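Stage II sporulation E family protein (Thermanaerovibrio acidaminovorans, PDB 3RNR) is of unknown function but belongs to the PP2C family and is probably a metal-dependent phosphatase that removes phosphate from serine or threonine side chains. Local coordinates at residues G84-A89 and A150-E155; G8-C13 and V76-L81; C94-F99 and E158-V163. All coordinates share one frame; numbering follows the deposited sequence.

Contact 1: residues G84-A89 and A150-E155; sequences GTLEWA and APLPLE
Residues 84-89 and 150-155 pair antiparallel over a short register, Thr85 opposite Pro153 and Leu86 opposite Leu152, while their end-to-end directions lie 129° apart, so the pairing is brief and splayed. Leu86 is gripped at both backbone polar atoms: its N reaches Leu152 O at 2.7 Å, and its O takes Leu152 N on an in-plane lone pair at 2.9 Å. A third bond, Leu154 N to Gly84 O at 2.8 Å, comes from above the carbonyl plane. On the inward face Leu86 and Leu152 run side by side, their CD2 methyls 4.1 Å apart, and Leu154 brings CD1 to 4.1 Å from Leu86 CB. Leu98 of strand 95-100 and Val79 of strand 72-80 extend this apolar patch. On the opposite face Pro151 sits alongside Thr85, Pro151 CB 3.7 Å from Thr85 CB. The proline ring also meets the stem and the carboxylate of Glu87, Glu87 OE2 lying 3.9 Å from Pro151 CG. Thr85 OG1 turns instead to Asp83 and to a glycerol. Two of the three residues 151-153 are prolines, which have no N-H, and their nitrogens face away from strand 85-91; this is consistent with strand 146-153 being the last strand of its sheet.

Contact 2: residues G8-C13 and V76-L81; sequences GDKAYC and VAAVNL
Asn80 OD1 is the best-held side-chain atom here, gripped by two backbone N-H groups, those of Arg82 and Asp83, the first of which closes an Asx turn where strand 72-80 ends; its ND2 binds a glycerol, and the Arg82 side chain forms a salt bridge with Asp9. CG of Asn80 stands anti to its own backbone N (chi1 -177°), so the amide reaches past the strand end. The same exit is held from the other segment: Leu81 N donates to Asp9 O at 2.6 Å, nearly along the C=O axis. Beside that short bond the Leu81 side chain lies close, its CB 3.1 Å from Asp9 O and its CD2 4.1 Å from Ala11 CB. In the second subunit, Leu171 packs on Asp9, Arg175 on Ala11 and Leu81, and Ala3 on Tyr12. Further along, Ala11 and Val79 exchange two bonds, the Val79 N to Ala11 O one almost straight (173°), and Cys13 and Ala77 exchange another two. Opposite Tyr12 stands only the methyl of Ala78, and at this non-hydrogen-bonded pair the CA atoms are 4.0 Å apart and the CB atoms 4.1 Å. Cys13 SG lies beside Ala77 CB at 3.9 Å. On one face Lys10 lays its extended chain over Ala78 CB and carries NZ on to Gly43 O, while Tyr12, its CG in the crowded position between N and carbonyl carbon, stands against Val37 and Leu40 of helix 25-41; the other face, of Ala11, Cys13, Ala77 and Val79, meets strands 159-164 and 205-210.

Contact 3: residues C94-F99 and E158-V163; sequences CRVYLF and EGVLVV
Gly159 offers no side chain opposite Phe99, and the aromatic residue uses that hollow: Phe99 CB lies 3.8 Å from Gly159 O, and the ring turns its edge to Gly159 N. At the other end of the same face Val163 is the bump. Its CG2 methyl meets the Tyr97 ring obliquely, 3.8 Å from CE2, while its CG1 comes to 3.9 Å from Arg95 NH2. Arg95, bent at chi3 (-61°), folds back so that its NE donates to Tyr97 OH at 2.9 Å; the hydroxyl lies in the guanidinium plane, and NE meets the ring at its edge. Asp165 and Pro199 O take the other two nitrogens. Six main-chain bonds hold the antiparallel strands in register, in the second sheet of the beta sandwich that forms the core of the PP2C fold. The reverse face looks toward the first sheet and is all branched aliphatics. Val96 is wedged between two valines, CG1 crossing Val160 CG2 at 3.7 Å and CG2 lying alongside Val162 CG1 at 4.1 Å. Leu98, its CG anti to the backbone N, reaches along the strand until CD1 is 3.5 Å from Gly159 O. From the facing sheet Leu86, Trp88 and Ala77 press onto these ridges.

In the fold
After the opening hairpin of strands 2-7 and 10-18, contact 2 closes the first long loop, which carries helices 25-41 and 46-63, by pairing strands 10-18 and 72-80. Strand 85-91 follows directly and opens contact 1, with Thr85 O probably accepting from Asn80 N, so contacts 1 and 2 are adjoining parts of one antiparallel sheet. Contact 3 opens at 94-99, before contact 1 closes at 150-155, and itself closes at 158-163; the two therefore cross, strands 85-91 and 146-153 going to one sheet, 95-100 and 159-164 to the other. Where the layers face each other, Val160 touches both Ala77 and Leu86. Contacts 1 and 2 thus secure one layer and contact 3 the other.

Contact 1: residues G84-A89 and A150-E155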
ATOM      1  N   GLY B  84     -10.103  -9.116  15.147  1.00 33.40           N
ATOM      2  CA  GLY B  84      -9.155  -8.242  15.808  1.00 38.67           C
ATOM      3  C   GLY B  84      -7.758  -8.807  16.063  1.00 40.57           C
ATOM      4  O   GLY B  84      -7.005  -8.242  16.852  1.00 53.89           O
ATOM      5  N   THR B  85      -7.390  -9.898  15.396  1.00 31.40           N
ATOM      6  CA  THR B  85      -6.104 -10.549  15.683  1.00 30.66           C
ATOM      7  C   THR B  85      -4.980 -10.061  14.771  1.00 30.44           C
ATOM      8  O   THR B  85      -5.197  -9.765  13.603  1.00 30.70           O
ATOM      9  CB  THR B  85      -6.179 -12.072  15.578  1.00 33.25           C
ATOM     10  OG1 THR B  85      -6.666 -12.429  14.281  1.00 35.39           O
ATOM     11  CG2 THR B  85      -7.112 -12.647  16.661  1.00 38.20           C
ATOM     12  N   LEU B  86      -3.782  -9.983  15.343  1.00 28.02           N
ATOM     13  CA  LEU B  86      -2.606  -9.464  14.691  1.00 27.81           C
ATOM     14  C   LEU B  86      -1.596 -10.566  14.372  1.00 27.83           C
ATOM     15  O   LEU B  86      -1.309 -11.414  15.216  1.00 26.22           O
ATOM     16  CB  LEU B  86      -1.937  -8.461  15.628  1.00 27.48           C
ATOM     17  CG  LEU B  86      -0.539  -7.960  15.262  1.00 31.51           C
ATOM     18  CD1 LEU B  86      -0.599  -7.103  14.004  1.00 24.95           C
ATOM     19  CD2 LEU B  86       0.047  -7.165  16.417  1.00 29.84           C
ATOM     20  N   GLU B  87      -1.055 -10.539  13.156  1.00 25.80           N
ATOM     21  CA  GLU B  87       0.114 -11.354  12.819  1.00 24.04           C
ATOM     22  C   GLU B  87       1.200 -10.453  12.232  1.00 24.93           C
ATOM     23  O   GLU B  87       0.902  -9.373  11.727  1.00 24.61           O
ATOM     24  CB  GLU B  87      -0.235 -12.443  11.800  1.00 24.38           C
ATOM     25  CG  GLU B  87      -1.236 -13.482  12.328  1.00 27.54           C
ATOM     26  CD  GLU B  87      -1.287 -14.698  11.434  1.00 33.19           C
ATOM     27  OE1 GLU B  87      -1.692 -14.576  10.253  1.00 37.24           O
ATOM     28  OE2 GLU B  87      -0.872 -15.764  11.898  1.00 30.34           O
ATOM     29  N   TRP B  88       2.451 -10.900  12.278  1.00 23.62           N
ATOM     30  CA  TRP B  88       3.539 -10.085  11.739  1.00 25.53           C
ATOM     31  C   TRP B  88       4.718 -10.961  11.342  1.00 28.64           C
ATOM     32  O   TRP B  88       4.814 -12.130  11.752  1.00 21.22           O
ATOM     33  CB  TRP B  88       3.981  -9.005  12.744  1.00 23.09           C
ATOM     34  CG  TRP B  88       4.385  -9.576  14.086  1.00 21.46           C
ATOM     35  CD1 TRP B  88       3.588  -9.725  15.186  1.00 23.58           C
ATOM     36  CD2 TRP B  88       5.680 -10.074  14.454  1.00 25.62           C
ATOM     37  NE1 TRP B  88       4.305 -10.302  16.213  1.00 27.54           N
ATOM     38  CE2 TRP B  88       5.587 -10.535  15.785  1.00 25.17           C
ATOM     39  CE3 TRP B  88       6.903 -10.201  13.775  1.00 25.48           C
ATOM     40  CZ2 TRP B  88       6.676 -11.092  16.465  1.00 25.53           C
ATOM     41  CZ3 TRP B  88       7.986 -10.764  14.447  1.00 26.34           C
ATOM     42  CH2 TRP B  88       7.864 -11.204  15.780  1.00 26.19           C
ATOM     43  N   ALA B  89       5.601 -10.410  10.513  1.00 24.02           N
ATOM     44  CA  ALA B  89       6.828 -11.111  10.156  1.00 27.39           C
ATOM     45  C   ALA B  89       7.889 -10.101   9.751  1.00 24.47           C
ATOM     46  O   ALA B  89       7.564  -9.006   9.273  1.00 26.10           O
ATOM     47  CB  ALA B  89       6.571 -12.115   9.043  1.00 24.34           C
ATOM     48  N   ALA B 150       1.109 -17.422  17.921  1.00 28.86           N
ATOM     49  CA  ALA B 150      -0.354 -17.400  17.996  1.00 30.05           C
ATOM     50  C   ALA B 150      -0.747 -15.966  17.684  1.00 29.83           C
ATOM     51  O   ALA B 150      -0.130 -15.046  18.199  1.00 33.15           O
ATOM     52  CB  ALA B 150      -0.851 -17.803  19.395  1.00 26.27           C
ATOM     53  N   PRO B 151      -1.764 -15.762  16.837  1.00 29.13           N
ATOM     54  CA  PRO B 151      -2.173 -14.387  16.533  1.00 32.50           C
ATOM     55  C   PRO B 151      -2.507 -13.599  17.804  1.00 37.23           C
ATOM     56  O   PRO B 151      -3.101 -14.148  18.720  1.00 33.17           O
ATOM     57  CB  PRO B 151      -3.425 -14.587  15.673  1.00 33.29           C
ATOM     58  CG  PRO B 151      -3.191 -15.921  15.020  1.00 32.13           C
ATOM     59  CD  PRO B 151      -2.550 -16.753  16.086  1.00 28.85           C
ATOM     60  N   LEU B 152      -2.120 -12.328  17.859  1.00 28.77           N
ATOM     61  CA  LEU B 152      -2.317 -11.518  19.062  1.00 31.22           C
ATOM     62  C   LEU B 152      -3.654 -10.784  19.013  1.00 28.12           C
ATOM     63  O   LEU B 152      -3.922 -10.048  18.062  1.00 33.54           O
ATOM     64  CB  LEU B 152      -1.197 -10.482  19.194  1.00 32.17           C
ATOM     65  CG  LEU B 152       0.267 -10.902  19.376  1.00 52.81           C
ATOM     66  CD1 LEU B 152       0.761 -11.814  18.260  1.00 64.63           C
ATOM     67  CD2 LEU B 152       1.152  -9.660  19.462  1.00 45.41           C
ATOM     68  N   PRO B 153      -4.507 -10.982  20.029  1.00 34.56           N
ATOM     69  CA  PRO B 153      -5.805 -10.290  20.073  1.00 36.50           C
ATOM     70  C   PRO B 153      -5.649  -8.789  20.299  1.00 35.34           C
ATOM     71  O   PRO B 153      -4.932  -8.384  21.205  1.00 41.97           O
ATOM     72  CB  PRO B 153      -6.504 -10.911  21.298  1.00 42.38           C
ATOM     73  CG  PRO B 153      -5.736 -12.141  21.616  1.00 42.93           C
ATOM     74  CD  PRO B 153      -4.326 -11.898  21.169  1.00 34.26           C
ATOM     75  N   LEU B 154      -6.333  -7.969  19.513  1.00 35.83           N
ATOM     76  CA  LEU B 154      -6.258  -6.527  19.711  1.00 36.84           C
ATOM     77  C   LEU B 154      -7.643  -6.002  20.028  1.00 38.78           C
ATOM     78  O   LEU B 154      -8.629  -6.613  19.653  1.00 38.59           O
ATOM     79  CB  LEU B 154      -5.739  -5.817  18.453  1.00 35.58           C
ATOM     80  CG  LEU B 154      -4.330  -6.101  17.919  1.00 37.77           C
ATOM     81  CD1 LEU B 154      -4.045  -5.176  16.743  1.00 35.49           C
ATOM     82  CD2 LEU B 154      -3.276  -5.930  18.993  1.00 31.64           C
ATOM     83  N   GLU B 155      -7.692  -4.837  20.666  1.00 36.24           N
ATOM     84  CA  GLU B 155      -8.929  -4.129  20.953  1.00 36.97           C
ATOM     85  C   GLU B 155      -8.880  -2.876  20.107  1.00 39.82           C
ATOM     86  O   GLU B 155      -7.806  -2.455  19.678  1.00 34.33           O
ATOM     87  CB  GLU B 155      -8.992  -3.711  22.422  1.00 43.93           C
ATOM     88  CG  GLU B 155      -8.883  -4.848  23.420  1.00 64.56           C
ATOM     89  CD  GLU B 155     -10.174  -5.628  23.568  1.00 79.82           C
ATOM     90  OE1 GLU B 155     -11.220  -5.169  23.059  1.00 85.15           O
ATOM     91  OE2 GLU B 155     -10.141  -6.707  24.196  1.00 83.33           O
TER

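Contact 2: residues G8-C13 and V76-L81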
ATOM      1  N   GLY B   8      -9.355  -8.470   1.645  1.00 58.18           N
ATOM      2  CA  GLY B   8      -9.950  -9.535   2.434  1.00 53.98           C
ATOM      3  C   GLY B   8     -10.505  -8.993   3.741  1.00 48.46           C
ATOM      4  O   GLY B   8     -11.115  -7.927   3.796  1.00 51.03           O
ATOM      5  N   ASP B   9     -10.280  -9.733   4.810  1.00 50.41           N
ATOM      6  CA  ASP B   9     -10.729  -9.328   6.132  1.00 52.52           C
ATOM      7  C   ASP B   9      -9.655  -8.515   6.848  1.00 39.11           C
ATOM      8  O   ASP B   9      -9.768  -8.258   8.045  1.00 38.81           O
ATOM      9  CB  ASP B   9     -11.123 -10.548   6.967  1.00 64.89           C
ATOM     10  CG  ASP B   9     -12.385 -11.223   6.455  1.00 79.22           C
ATOM     11  OD1 ASP B   9     -13.184 -10.547   5.764  1.00 80.64           O
ATOM     12  OD2 ASP B   9     -12.578 -12.426   6.750  1.00 79.72           O
ATOM     13  N   LYS B  10      -8.584  -8.176   6.130  1.00 36.13           N
ATOM     14  CA  LYS B  10      -7.393  -7.635   6.779  1.00 38.96           C
ATOM     15  C   LYS B  10      -7.000  -6.209   6.398  1.00 32.16           C
ATOM     16  O   LYS B  10      -7.235  -5.758   5.282  1.00 34.91           O
ATOM     17  CB  LYS B  10      -6.210  -8.571   6.529  1.00 43.26           C
ATOM     18  CG  LYS B  10      -6.418  -9.976   7.093  1.00 47.99           C
ATOM     19  CD  LYS B  10      -5.189 -10.842   6.907  1.00 44.43           C
ATOM     20  CE  LYS B  10      -5.458 -12.256   7.380  1.00 49.84           C
ATOM     21  NZ  LYS B  10      -4.465 -13.210   6.830  1.00 44.27           N
ATOM     22  N   ALA B  11      -6.389  -5.514   7.350  1.00 26.16           N
ATOM     23  CA  ALA B  11      -5.688  -4.271   7.061  1.00 27.48           C
ATOM     24  C   ALA B  11      -4.221  -4.572   7.348  1.00 31.50           C
ATOM     25  O   ALA B  11      -3.906  -5.160   8.384  1.00 30.43           O
ATOM     26  CB  ALA B  11      -6.173  -3.167   7.955  1.00 25.73           C
ATOM     27  N   TYR B  12      -3.332  -4.184   6.443  1.00 25.92           N
ATOM     28  CA  TYR B  12      -1.929  -4.584   6.551  1.00 21.48           C
ATOM     29  C   TYR B  12      -1.003  -3.402   6.383  1.00 23.51           C
ATOM     30  O   TYR B  12      -1.401  -2.357   5.861  1.00 25.97           O
ATOM     31  CB  TYR B  12      -1.594  -5.645   5.496  1.00 21.46           C
ATOM     32  CG  TYR B  12      -1.763  -5.151   4.073  1.00 24.08           C
ATOM     33  CD1 TYR B  12      -0.771  -4.391   3.452  1.00 26.23           C
ATOM     34  CD2 TYR B  12      -2.917  -5.423   3.361  1.00 26.49           C
ATOM     35  CE1 TYR B  12      -0.931  -3.938   2.145  1.00 24.19           C
ATOM     36  CE2 TYR B  12      -3.082  -4.977   2.064  1.00 28.39           C
ATOM     37  CZ  TYR B  12      -2.095  -4.229   1.469  1.00 32.01           C
ATOM     38  OH  TYR B  12      -2.278  -3.786   0.179  1.00 27.83           O
ATOM     39  N   CYS B  13       0.243  -3.586   6.804  1.00 21.30           N
ATOM     40  CA  CYS B  13       1.273  -2.568   6.637  1.00 19.81           C
ATOM     41  C   CYS B  13       2.593  -3.256   6.333  1.00 26.33           C
ATOM     42  O   CYS B  13       2.841  -4.374   6.787  1.00 24.30           O
ATOM     43  CB  CYS B  13       1.410  -1.717   7.899  1.00 22.35           C
ATOM     44  SG  CYS B  13       1.721  -2.641   9.457  1.00 25.35           S
ATOM     45  N   VAL B  76       6.485  -6.739   8.083  1.00 23.38           N
ATOM     46  CA  VAL B  76       5.101  -6.719   7.615  1.00 23.71           C
ATOM     47  C   VAL B  76       4.157  -7.176   8.730  1.00 23.96           C
ATOM     48  O   VAL B  76       4.510  -8.035   9.551  1.00 23.29           O
ATOM     49  CB  VAL B  76       4.946  -7.594   6.349  1.00 24.94           C
ATOM     50  CG1 VAL B  76       5.607  -8.941   6.552  1.00 33.60           C
ATOM     51  CG2 VAL B  76       3.481  -7.760   5.987  1.00 26.91           C
ATOM     52  N   ALA B  77       2.966  -6.597   8.777  1.00 23.36           N
ATOM     53  CA  ALA B  77       1.992  -7.020   9.765  1.00 23.44           C
ATOM     54  C   ALA B  77       0.592  -6.903   9.170  1.00 25.16           C
ATOM     55  O   ALA B  77       0.372  -6.161   8.212  1.00 24.28           O
ATOM     56  CB  ALA B  77       2.129  -6.189  11.034  1.00 20.49           C
ATOM     57  N   ALA B  78      -0.346  -7.673   9.707  1.00 24.45           N
ATOM     58  CA  ALA B  78      -1.714  -7.604   9.219  1.00 26.45           C
ATOM     59  C   ALA B  78      -2.637  -7.797  10.399  1.00 33.87           C
ATOM     60  O   ALA B  78      -2.369  -8.632  11.259  1.00 27.62           O
ATOM     61  CB  ALA B  78      -1.964  -8.665   8.187  1.00 25.27           C
ATOM     62  N   VAL B  79      -3.713  -7.019  10.444  1.00 29.45           N
ATOM     63  CA  VAL B  79      -4.704  -7.169  11.494  1.00 27.87           C
ATOM     64  C   VAL B  79      -5.980  -7.704  10.871  1.00 34.34           C
ATOM     65  O   VAL B  79      -6.476  -7.148   9.900  1.00 34.09           O
ATOM     66  CB  VAL B  79      -5.001  -5.827  12.172  1.00 30.61           C
ATOM     67  CG1 VAL B  79      -6.152  -5.973  13.177  1.00 34.99           C
ATOM     68  CG2 VAL B  79      -3.738  -5.292  12.847  1.00 27.53           C
ATOM     69  N   ASN B  80      -6.506  -8.791  11.420  1.00 30.09           N
ATOM     70  CA  ASN B  80      -7.744  -9.334  10.901  1.00 32.31           C
ATOM     71  C   ASN B  80      -8.875  -8.495  11.473  1.00 31.79           C
ATOM     72  O   ASN B  80      -9.054  -8.426  12.694  1.00 38.85           O
ATOM     73  CB  ASN B  80      -7.893 -10.801  11.305  1.00 32.59           C
ATOM     74  CG  ASN B  80      -9.141 -11.442  10.721  1.00 42.39           C
ATOM     75  OD1 ASN B  80     -10.244 -10.921  10.860  1.00 41.40           O
ATOM     76  ND2 ASN B  80      -8.962 -12.560  10.041  1.00 44.68           N
ATOM     77  N   LEU B  81      -9.634  -7.858  10.588  1.00 32.74           N
ATOM     78  CA  LEU B  81     -10.663  -6.907  11.001  1.00 34.01           C
ATOM     79  C   LEU B  81     -11.895  -7.601  11.582  1.00 48.63           C
ATOM     80  O   LEU B  81     -12.686  -6.993  12.307  1.00 47.44           O
ATOM     81  CB  LEU B  81     -11.075  -6.026   9.820  1.00 33.73           C
ATOM     82  CG  LEU B  81      -9.958  -5.164   9.232  1.00 39.59           C
ATOM     83  CD1 LEU B  81     -10.425  -4.405   7.997  1.00 36.73           C
ATOM     84  CD2 LEU B  81      -9.410  -4.210  10.284  1.00 43.20           C
TER

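Contact 3: residues C94-F99 and E158-V163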
ATOM      1  N   CYS B  94      14.627  -4.465   9.945  1.00 24.60           N
ATOM      2  CA  CYS B  94      13.351  -3.766  10.126  1.00 26.39           C
ATOM      3  C   CYS B  94      12.683  -4.277  11.396  1.00 33.83           C
ATOM      4  O   CYS B  94      12.954  -5.393  11.826  1.00 30.29           O
ATOM      5  CB  CYS B  94      12.434  -3.972   8.933  1.00 23.01           C
ATOM      6  SG  CYS B  94      13.019  -3.187   7.436  1.00 26.15           S
ATOM      7  N   ARG B  95      11.824  -3.469  12.012  1.00 24.76           N
ATOM      8  CA  ARG B  95      11.305  -3.830  13.332  1.00 24.41           C
ATOM      9  C   ARG B  95       9.787  -3.771  13.403  1.00 27.27           C
ATOM     10  O   ARG B  95       9.152  -2.985  12.703  1.00 24.82           O
ATOM     11  CB  ARG B  95      11.927  -2.939  14.419  1.00 26.16           C
ATOM     12  CG  ARG B  95      13.455  -3.038  14.474  1.00 27.31           C
ATOM     13  CD  ARG B  95      14.068  -2.255  15.628  1.00 29.24           C
ATOM     14  NE  ARG B  95      13.809  -0.810  15.610  1.00 30.87           N
ATOM     15  CZ  ARG B  95      14.396   0.061  14.795  1.00 33.42           C
ATOM     16  NH1 ARG B  95      15.247  -0.351  13.861  1.00 34.61           N
ATOM     17  NH2 ARG B  95      14.111   1.348  14.895  1.00 30.10           N
ATOM     18  N   VAL B  96       9.218  -4.615  14.261  1.00 24.96           N
ATOM     19  CA  VAL B  96       7.778  -4.636  14.499  1.00 21.94           C
ATOM     20  C   VAL B  96       7.465  -4.280  15.953  1.00 24.73           C
ATOM     21  O   VAL B  96       8.018  -4.887  16.870  1.00 25.71           O
ATOM     22  CB  VAL B  96       7.182  -6.022  14.207  1.00 23.36           C
ATOM     23  CG1 VAL B  96       5.638  -5.971  14.317  1.00 24.09           C
ATOM     24  CG2 VAL B  96       7.626  -6.516  12.816  1.00 18.61           C
ATOM     25  N   TYR B  97       6.573  -3.309  16.152  1.00 24.87           N
ATOM     26  CA  TYR B  97       6.130  -2.882  17.482  1.00 24.64           C
ATOM     27  C   TYR B  97       4.621  -3.029  17.654  1.00 28.42           C
ATOM     28  O   TYR B  97       3.852  -2.697  16.755  1.00 25.60           O
ATOM     29  CB  TYR B  97       6.486  -1.407  17.716  1.00 24.84           C
ATOM     30  CG  TYR B  97       7.975  -1.173  17.767  1.00 25.18           C
ATOM     31  CD1 TYR B  97       8.659  -1.198  18.981  1.00 24.55           C
ATOM     32  CD2 TYR B  97       8.700  -0.962  16.606  1.00 26.50           C
ATOM     33  CE1 TYR B  97      10.044  -1.002  19.035  1.00 26.78           C
ATOM     34  CE2 TYR B  97      10.078  -0.768  16.645  1.00 29.13           C
ATOM     35  CZ  TYR B  97      10.743  -0.796  17.861  1.00 27.48           C
ATOM     36  OH  TYR B  97      12.106  -0.601  17.891  1.00 28.70           O
ATOM     37  N   LEU B  98       4.206  -3.497  18.829  1.00 28.29           N
ATOM     38  CA  LEU B  98       2.807  -3.471  19.217  1.00 32.46           C
ATOM     39  C   LEU B  98       2.455  -2.094  19.776  1.00 34.04           C
ATOM     40  O   LEU B  98       3.176  -1.573  20.630  1.00 32.08           O
ATOM     41  CB  LEU B  98       2.566  -4.518  20.310  1.00 26.63           C
ATOM     42  CG  LEU B  98       1.147  -4.585  20.869  1.00 31.67           C
ATOM     43  CD1 LEU B  98       0.199  -5.107  19.795  1.00 27.63           C
ATOM     44  CD2 LEU B  98       1.112  -5.489  22.118  1.00 33.70           C
ATOM     45  N   PHE B  99       1.347  -1.505  19.327  1.00 30.36           N
ATOM     46  CA  PHE B  99       0.876  -0.282  19.968  1.00 31.72           C
ATOM     47  C   PHE B  99      -0.299  -0.631  20.869  1.00 40.42           C
ATOM     48  O   PHE B  99      -1.391  -0.969  20.403  1.00 36.46           O
ATOM     49  CB  PHE B  99       0.467   0.790  18.958  1.00 38.90           C
ATOM     50  CG  PHE B  99      -0.068   2.044  19.603  1.00 48.03           C
ATOM     51  CD1 PHE B  99       0.738   2.805  20.443  1.00 50.16           C
ATOM     52  CD2 PHE B  99      -1.378   2.459  19.383  1.00 53.95           C
ATOM     53  CE1 PHE B  99       0.248   3.959  21.053  1.00 55.68           C
ATOM     54  CE2 PHE B  99      -1.871   3.618  19.986  1.00 54.06           C
ATOM     55  CZ  PHE B  99      -1.059   4.363  20.822  1.00 52.63           C
ATOM     56  N   GLU B 158      -5.923  -0.154  19.529  1.00 30.51           N
ATOM     57  CA  GLU B 158      -4.638  -0.847  19.499  1.00 30.81           C
ATOM     58  C   GLU B 158      -4.172  -1.119  18.070  1.00 30.91           C
ATOM     59  O   GLU B 158      -4.969  -1.090  17.132  1.00 32.91           O
ATOM     60  CB  GLU B 158      -4.680  -2.108  20.351  1.00 30.48           C
ATOM     61  CG  GLU B 158      -4.923  -1.790  21.819  1.00 29.17           C
ATOM     62  CD  GLU B 158      -5.161  -3.028  22.657  1.00 40.69           C
ATOM     63  OE1 GLU B 158      -5.262  -4.127  22.079  1.00 34.34           O
ATOM     64  OE2 GLU B 158      -5.255  -2.898  23.890  1.00 42.33           O
ATOM     65  N   GLY B 159      -2.879  -1.345  17.883  1.00 30.40           N
ATOM     66  CA  GLY B 159      -2.389  -1.543  16.536  1.00 31.13           C
ATOM     67  C   GLY B 159      -0.961  -2.028  16.452  1.00 34.25           C
ATOM     68  O   GLY B 159      -0.407  -2.557  17.420  1.00 29.03           O
ATOM     69  N   VAL B 160      -0.379  -1.873  15.266  1.00 27.11           N
ATOM     70  CA  VAL B 160       0.970  -2.342  15.014  1.00 25.11           C
ATOM     71  C   VAL B 160       1.714  -1.304  14.172  1.00 26.17           C
ATOM     72  O   VAL B 160       1.121  -0.632  13.311  1.00 23.21           O
ATOM     73  CB  VAL B 160       0.946  -3.719  14.305  1.00 24.54           C
ATOM     74  CG1 VAL B 160       0.156  -3.636  12.989  1.00 23.88           C
ATOM     75  CG2 VAL B 160       2.376  -4.252  14.074  1.00 22.39           C
ATOM     76  N   LEU B 161       3.011  -1.179  14.437  1.00 24.67           N
ATOM     77  CA  LEU B 161       3.873  -0.271  13.692  1.00 24.65           C
ATOM     78  C   LEU B 161       5.083  -1.042  13.181  1.00 24.33           C
ATOM     79  O   LEU B 161       5.719  -1.773  13.943  1.00 22.78           O
ATOM     80  CB  LEU B 161       4.319   0.886  14.590  1.00 24.72           C
ATOM     81  CG  LEU B 161       5.382   1.834  14.020  1.00 33.85           C
ATOM     82  CD1 LEU B 161       4.717   2.850  13.149  1.00 34.85           C
ATOM     83  CD2 LEU B 161       6.144   2.520  15.136  1.00 38.51           C
ATOM     84  N   VAL B 162       5.371  -0.907  11.889  1.00 22.90           N
ATOM     85  CA  VAL B 162       6.590  -1.457  11.319  1.00 23.79           C
ATOM     86  C   VAL B 162       7.539  -0.317  10.901  1.00 26.69           C
ATOM     87  O   VAL B 162       7.098   0.738  10.431  1.00 23.63           O
ATOM     88  CB  VAL B 162       6.314  -2.446  10.160  1.00 24.20           C
ATOM     89  CG1 VAL B 162       5.562  -3.697  10.679  1.00 21.56           C
ATOM     90  CG2 VAL B 162       5.511  -1.778   9.042  1.00 24.06           C
ATOM     91  N   VAL B 163       8.837  -0.549  11.068  1.00 23.37           N
ATOM     92  CA  VAL B 163       9.848   0.504  10.969  1.00 26.73           C
ATOM     93  C   VAL B 163      11.057   0.030  10.181  1.00 32.96           C
ATOM     94  O   VAL B 163      11.564  -1.055  10.460  1.00 24.28           O
ATOM     95  CB  VAL B 163      10.408   0.832  12.361  1.00 30.22           C
ATOM     96  CG1 VAL B 163      11.310   2.054  12.292  1.00 35.00           C
ATOM     97  CG2 VAL B 163       9.297   1.042  13.344  1.00 36.21           C
TER